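PDB 5TGF: uncharacterized protein, which is a putative serine beta-lactamase-like hydrolase of unproven substrate that has also been seen to bind calcium. Local coordinates for residues C32-D37 against G301-F306; W295-D300 against T332-V337. All coordinates share one frame; numbering follows the deposited sequence.

Contact 1 (C32-D37 against G301-F306)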
loop_
_atom_site.group_PDB
_atom_site.type_symbol
_atom_site.label_atom_id
_atom_site.label_comp_id
_atom_site.label_asym_id
_atom_site.label_seq_id
_atom_site.Cartn_x
_atom_site.Cartn_y
_atom_site.Cartn_z
ATOM N N CYS A 32 3.176 15.988 -4.659
ATOM C CA CYS A 32 3.096 16.891 -3.493
ATOM C C CYS A 32 4.054 16.407 -2.408
ATOM O O CYS A 32 4.070 15.206 -2.100
ATOM C CB CYS A 32 1.664 16.956 -2.972
ATOM S SG CYS A 32 1.426 18.116 -1.581
ATOM N N VAL A 33 4.891 17.318 -1.897
ATOM C CA VAL A 33 5.857 17.036 -0.817
ATOM C C VAL A 33 5.584 17.992 0.344
ATOM O O VAL A 33 5.537 19.220 0.145
ATOM C CB VAL A 33 7.327 17.209 -1.278
ATOM C CG1 VAL A 33 8.288 16.932 -0.131
ATOM C CG2 VAL A 33 7.625 16.348 -2.503
ATOM N N VAL A 34 5.386 17.437 1.535
ATOM C CA VAL A 34 5.036 18.201 2.708
ATOM C C VAL A 34 6.078 17.946 3.782
ATOM O O VAL A 34 6.437 16.783 4.037
ATOM C CB VAL A 34 3.654 17.788 3.251
ATOM C CG1 VAL A 34 3.247 18.627 4.461
ATOM C CG2 VAL A 34 2.603 17.928 2.155
ATOM N N LYS A 35 6.601 19.026 4.374
ATOM C CA LYS A 35 7.608 18.892 5.452
ATOM C C LYS A 35 7.146 19.665 6.662
ATOM O O LYS A 35 6.763 20.838 6.547
ATOM C CB LYS A 35 8.991 19.372 5.029
ATOM C CG LYS A 35 10.014 19.343 6.171
ATOM C CD LYS A 35 11.375 19.814 5.684
ATOM C CE LYS A 35 12.531 19.363 6.577
ATOM N NZ LYS A 35 12.461 19.961 7.919
ATOM N N ASN A 36 7.107 18.979 7.802
ATOM C CA ASN A 36 6.642 19.585 9.045
ATOM C C ASN A 36 5.320 20.355 8.807
ATOM O O ASN A 36 5.173 21.495 9.235
ATOM C CB ASN A 36 7.756 20.481 9.650
ATOM C CG ASN A 36 9.023 19.689 10.013
ATOM O OD1 ASN A 36 10.131 20.101 9.683
ATOM N ND2 ASN A 36 8.859 18.539 10.657
ATOM N N ASP A 37 4.418 19.726 8.044
ATOM C CA ASP A 37 3.078 20.256 7.698
ATOM C C ASP A 37 3.015 21.530 6.833
ATOM O O ASP A 37 1.967 22.152 6.746
ATOM C CB ASP A 37 2.251 20.432 8.969
ATOM C CG ASP A 37 2.057 19.119 9.694
ATOM O OD1 ASP A 37 1.632 18.139 9.022
ATOM O OD2 ASP A 37 2.402 19.042 10.892
ATOM N N GLY A 301 10.918 14.412 8.405
ATOM C CA GLY A 301 9.623 15.004 8.729
ATOM C C GLY A 301 8.737 15.223 7.497
ATOM O O GLY A 301 7.968 16.187 7.443
ATOM N N VAL A 302 8.878 14.335 6.514
ATOM C CA VAL A 302 8.280 14.479 5.205
ATOM C C VAL A 302 7.197 13.407 4.956
ATOM O O VAL A 302 7.360 12.226 5.340
ATOM C CB VAL A 302 9.370 14.381 4.107
ATOM C CG1 VAL A 302 8.769 14.052 2.780
ATOM C CG2 VAL A 302 10.164 15.684 3.988
ATOM N N TYR A 303 6.101 13.818 4.325
ATOM C CA TYR A 303 5.299 12.885 3.541
ATOM C C TYR A 303 5.091 13.416 2.121
ATOM O O TYR A 303 5.131 14.626 1.883
ATOM C CB TYR A 303 3.999 12.505 4.250
ATOM C CG TYR A 303 3.045 13.653 4.502
ATOM C CD1 TYR A 303 2.045 13.934 3.604
ATOM C CD2 TYR A 303 3.116 14.412 5.666
ATOM C CE1 TYR A 303 1.170 14.972 3.794
ATOM C CE2 TYR A 303 2.199 15.438 5.901
ATOM C CZ TYR A 303 1.238 15.712 4.936
ATOM O OH TYR A 303 0.333 16.730 5.070
ATOM N N GLY A 304 5.052 12.503 1.150
ATOM C CA GLY A 304 4.822 12.855 -0.224
ATOM C C GLY A 304 4.121 11.784 -1.047
ATOM O O GLY A 304 4.079 10.578 -0.694
ATOM N N PHE A 305 3.716 12.183 -2.236
ATOM C CA PHE A 305 3.050 11.245 -3.133
ATOM C C PHE A 305 3.310 11.703 -4.546
ATOM O O PHE A 305 3.060 12.874 -4.883
ATOM C CB PHE A 305 1.562 11.189 -2.834
ATOM C CG PHE A 305 0.798 10.194 -3.681
ATOM C CD1 PHE A 305 1.309 8.917 -3.908
ATOM C CD2 PHE A 305 -0.490 10.470 -4.099
ATOM C CE1 PHE A 305 0.593 7.961 -4.603
ATOM C CE2 PHE A 305 -1.213 9.533 -4.811
ATOM C CZ PHE A 305 -0.668 8.282 -5.087
ATOM N N PHE A 306 3.842 10.804 -5.369
ATOM C CA PHE A 306 3.857 10.987 -6.825
ATOM C C PHE A 306 2.811 10.055 -7.439
ATOM O O PHE A 306 2.831 8.808 -7.212
ATOM C CB PHE A 306 5.250 10.668 -7.387
ATOM C CG PHE A 306 5.323 10.603 -8.883
ATOM C CD1 PHE A 306 5.317 11.773 -9.658
ATOM C CD2 PHE A 306 5.477 9.394 -9.532
ATOM C CE1 PHE A 306 5.446 11.702 -11.045
ATOM C CE2 PHE A 306 5.580 9.321 -10.900
ATOM C CZ PHE A 306 5.537 10.481 -11.665
HETATM O O HOH W 1 4.942 16.799 7.353
#
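Tyr303 takes the crowded first torsion, CG between its backbone N and carbonyl carbon (chi1 62°), while Val34 sets CG1 anti to its own N (chi1 -178°); together these lay the phenol flat along the valine on one face of the sheet. The ring's face rests on Val34 CB in a CH-pi contact, with CB 3.8 Å from the centroid of the Tyr303 ring and 17° off the normal. Both methyls straddle the phenol end: Val34 CG1 lies 3.5 Å from Tyr303 OH, and CG2 sits over the CE1 side. Near the ring plane, at the edge, comes Asp37 OD1, which is itself held by a hydrogen bond to His219.

The backbones form two strands that run almost exactly antiparallel. Cys32 with Phe305 and Val34 with Tyr303 are hydrogen-bonded pairs; in the second, Val34 N to Tyr303 O is the shorter bond at 2.8 Å and points nearly along the C=O axis. The non-hydrogen-bonded pair Val33-Gly304 draws in to 4.3 Å between CA atoms, where glycine has no side chain to crowd the Cys32 carbonyl. On that face Val33 CG1 meets Val302 CG1, and Val33 also touches Val333 of helix 328-337, whereas helix 207-218 packs over Tyr303 and Cys32.

Past the last pair, Asn36 N donates an almost straight bond of 2.9 Å to Gly301 O, and a water links the same carbonyl to Asp37 N. Gly301, with positive phi, and Val302 form a G1 bulge opposite Asn297, within the antiparallel sheet of the serine beta-lactamase fold.

Contact 2 (W295-D300 against T332-V337)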
loop_
_atom_site.group_PDB
_atom_site.type_symbol
_atom_site.label_atom_id
_atom_site.label_comp_id
_atom_site.label_asym_id
_atom_site.label_seq_id
_atom_site.Cartn_x
_atom_site.Cartn_y
_atom_site.Cartn_z
ATOM N N TRP A 295 5.120 7.950 0.212
ATOM C CA TRP A 295 6.048 7.643 1.286
ATOM C C TRP A 295 5.978 8.595 2.452
ATOM O O TRP A 295 5.527 9.756 2.318
ATOM C CB TRP A 295 7.469 7.582 0.755
ATOM C CG TRP A 295 8.161 8.902 0.633
ATOM C CD1 TRP A 295 9.149 9.376 1.451
ATOM C CD2 TRP A 295 8.017 9.868 -0.418
ATOM N NE1 TRP A 295 9.552 10.628 1.028
ATOM C CE2 TRP A 295 8.929 10.924 -0.148
ATOM C CE3 TRP A 295 7.217 9.945 -1.571
ATOM C CZ2 TRP A 295 9.027 12.077 -0.963
ATOM C CZ3 TRP A 295 7.309 11.087 -2.384
ATOM C CH2 TRP A 295 8.236 12.122 -2.088
ATOM N N ILE A 296 6.511 8.120 3.566
ATOM C CA ILE A 296 6.778 8.955 4.725
ATOM C C ILE A 296 8.239 8.718 5.117
ATOM O O ILE A 296 8.702 7.561 5.170
ATOM C CB ILE A 296 5.866 8.577 5.882
ATOM C CG1 ILE A 296 4.419 8.972 5.585
ATOM C CG2 ILE A 296 6.340 9.185 7.184
ATOM C CD1 ILE A 296 3.462 8.485 6.657
ATOM N N ASN A 297 8.972 9.804 5.388
ATOM C CA ASN A 297 10.298 9.723 6.011
ATOM C C ASN A 297 10.274 10.497 7.331
ATOM O O ASN A 297 10.197 11.753 7.348
ATOM C CB ASN A 297 11.388 10.239 5.077
ATOM C CG ASN A 297 12.800 10.024 5.651
ATOM O OD1 ASN A 297 13.107 10.462 6.762
ATOM N ND2 ASN A 297 13.628 9.302 4.925
ATOM N N LYS A 298 10.267 9.757 8.429
ATOM C CA LYS A 298 10.118 10.389 9.742
ATOM C C LYS A 298 11.323 11.238 10.145
ATOM O O LYS A 298 11.175 12.162 10.906
ATOM C CB LYS A 298 9.819 9.360 10.820
ATOM C CG LYS A 298 8.506 8.622 10.591
ATOM C CD LYS A 298 8.246 7.639 11.709
ATOM C CE LYS A 298 7.271 6.563 11.262
ATOM N NZ LYS A 298 6.719 5.832 12.419
ATOM N N ARG A 299 12.510 10.882 9.681
ATOM C CA ARG A 299 13.697 11.648 9.981
ATOM C C ARG A 299 13.712 12.990 9.263
ATOM O O ARG A 299 14.065 13.986 9.882
ATOM C CB ARG A 299 14.938 10.856 9.621
ATOM C CG ARG A 299 15.171 9.723 10.604
ATOM C CD ARG A 299 16.631 9.336 10.612
ATOM N NE ARG A 299 16.854 8.192 11.487
ATOM C CZ ARG A 299 17.919 7.411 11.411
ATOM N NH1 ARG A 299 18.857 7.663 10.493
ATOM N NH2 ARG A 299 18.042 6.390 12.258
ATOM N N ASP A 300 13.278 13.012 8.003
ATOM C CA ASP A 300 13.063 14.266 7.247
ATOM C C ASP A 300 11.863 15.067 7.746
ATOM O O ASP A 300 11.764 16.230 7.455
ATOM C CB ASP A 300 12.821 13.997 5.764
ATOM C CG ASP A 300 13.991 13.315 5.067
ATOM O OD1 ASP A 300 15.118 13.427 5.595
ATOM O OD2 ASP A 300 13.761 12.683 3.980
ATOM N N THR A 332 15.819 11.830 -3.537
ATOM C CA THR A 332 16.062 13.194 -4.033
ATOM C C THR A 332 15.455 14.226 -3.084
ATOM O O THR A 332 16.076 15.267 -2.779
ATOM C CB THR A 332 15.545 13.354 -5.463
ATOM O OG1 THR A 332 16.099 12.344 -6.324
ATOM C CG2 THR A 332 15.899 14.738 -6.052
ATOM N N VAL A 333 14.285 13.940 -2.537
ATOM C CA VAL A 333 13.711 14.806 -1.489
ATOM C C VAL A 333 14.588 14.859 -0.238
ATOM O O VAL A 333 14.833 15.932 0.332
ATOM C CB VAL A 333 12.259 14.446 -1.158
ATOM C CG1 VAL A 333 11.740 15.154 0.071
ATOM C CG2 VAL A 333 11.351 14.729 -2.352
ATOM N N THR A 334 15.104 13.711 0.171
ATOM C CA THR A 334 15.980 13.666 1.342
ATOM C C THR A 334 17.200 14.562 1.148
ATOM O O THR A 334 17.508 15.357 2.013
ATOM C CB THR A 334 16.395 12.204 1.678
ATOM O OG1 THR A 334 15.260 11.505 2.202
ATOM C CG2 THR A 334 17.488 12.186 2.732
ATOM N N LYS A 335 17.789 14.516 -0.027
ATOM C CA LYS A 335 18.912 15.411 -0.362
ATOM C C LYS A 335 18.486 16.883 -0.308
ATOM O O LYS A 335 19.159 17.712 0.316
ATOM C CB LYS A 335 19.441 15.061 -1.732
ATOM C CG LYS A 335 20.803 15.632 -2.094
ATOM C CD LYS A 335 21.199 15.143 -3.488
ATOM C CE LYS A 335 22.696 15.232 -3.757
ATOM N NZ LYS A 335 23.312 16.456 -3.170
ATOM N N ILE A 336 17.327 17.188 -0.905
ATOM C CA ILE A 336 16.875 18.562 -1.035
ATOM C C ILE A 336 16.588 19.179 0.316
ATOM O O ILE A 336 17.002 20.326 0.575
ATOM C CB ILE A 336 15.655 18.688 -1.986
ATOM C CG1 ILE A 336 16.091 18.450 -3.425
ATOM C CG2 ILE A 336 14.980 20.045 -1.840
ATOM C CD1 ILE A 336 14.957 18.067 -4.338
ATOM N N VAL A 337 15.866 18.479 1.176
ATOM C CA VAL A 337 15.390 19.100 2.402
ATOM C C VAL A 337 16.450 19.111 3.493
ATOM O O VAL A 337 16.240 19.719 4.525
ATOM C CB VAL A 337 14.073 18.518 2.977
ATOM C CG1 VAL A 337 12.952 18.549 1.945
ATOM C CG2 VAL A 337 14.246 17.097 3.491
#
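From CB outward, the side chain of Asp300 joins the turn after strand 293-297 to helix 328-337. Its CB lies 4.1 Å from Val337 CG2, a methyl that also touches the carboxylate carbon CG. CG stands anti to the aspartate's carbonyl carbon (chi1 -62°), and at the tip OD2 accepts a short hydrogen bond of 2.6 Å from Thr334 OG1 through its syn lone pair. The other oxygen, OD1, passes near Thr334 CG2 at 3.9 Å and accepts a hydrogen bond from Asn338 ND2, one residue beyond 332-337, so both carboxylate oxygens have partners on the C-terminal part of the chain. These bonds probably help to stabilise the negative charge of this buried group.

Asn297 holds the backbone of Asp300: with CG anti to its own N (chi1 -174°), its OD1 accepts from Asp300 N at 2.8 Å, the donor lying above the carbonyl plane. Asn297 ND2 is hydrogen-bonded to Gln283 OE1 of the adjoining strand.

One helical turn back from Val337, Val333 brings CG2 to the edge of the Trp295 indole, 3.8 Å from CZ2 and near the ring plane. Trp295 reaches it from the crowded first torsion (chi1 83°). Val333 also touches Leu13 of helix 11-22, so the tryptophan edge joins the packing of terminal helices on this sheet, a layering characteristic of the serine beta-lactamase fold; the turn is closed by an Asx motif, Asn297 OD1 to Asp300 N.

Contacts 1 and 2 have centres about 8 Å apart and share one sheet, in which strand 302-307 lies between strands 28-35 and 293-297. Backbone bonds probably couple them: Asn297 N to Val302 O at 2.9 Å and Trp295 N to Gly304 O at 3.0 Å. Where the turn enters strand 302-307, Lys35 CE packs 3.3 Å from Asp300 O. Helix 328-337 serves both, its Val333 touching Val33 as well as Trp295, and its Val337 touching Lys35 as well as Asp300. Neither contact lies at the known calcium site of Val72, Thr75 and Leu77. The probable SxxK centre, Ser58 and Lys61 with Tyr147, also belongs to neither.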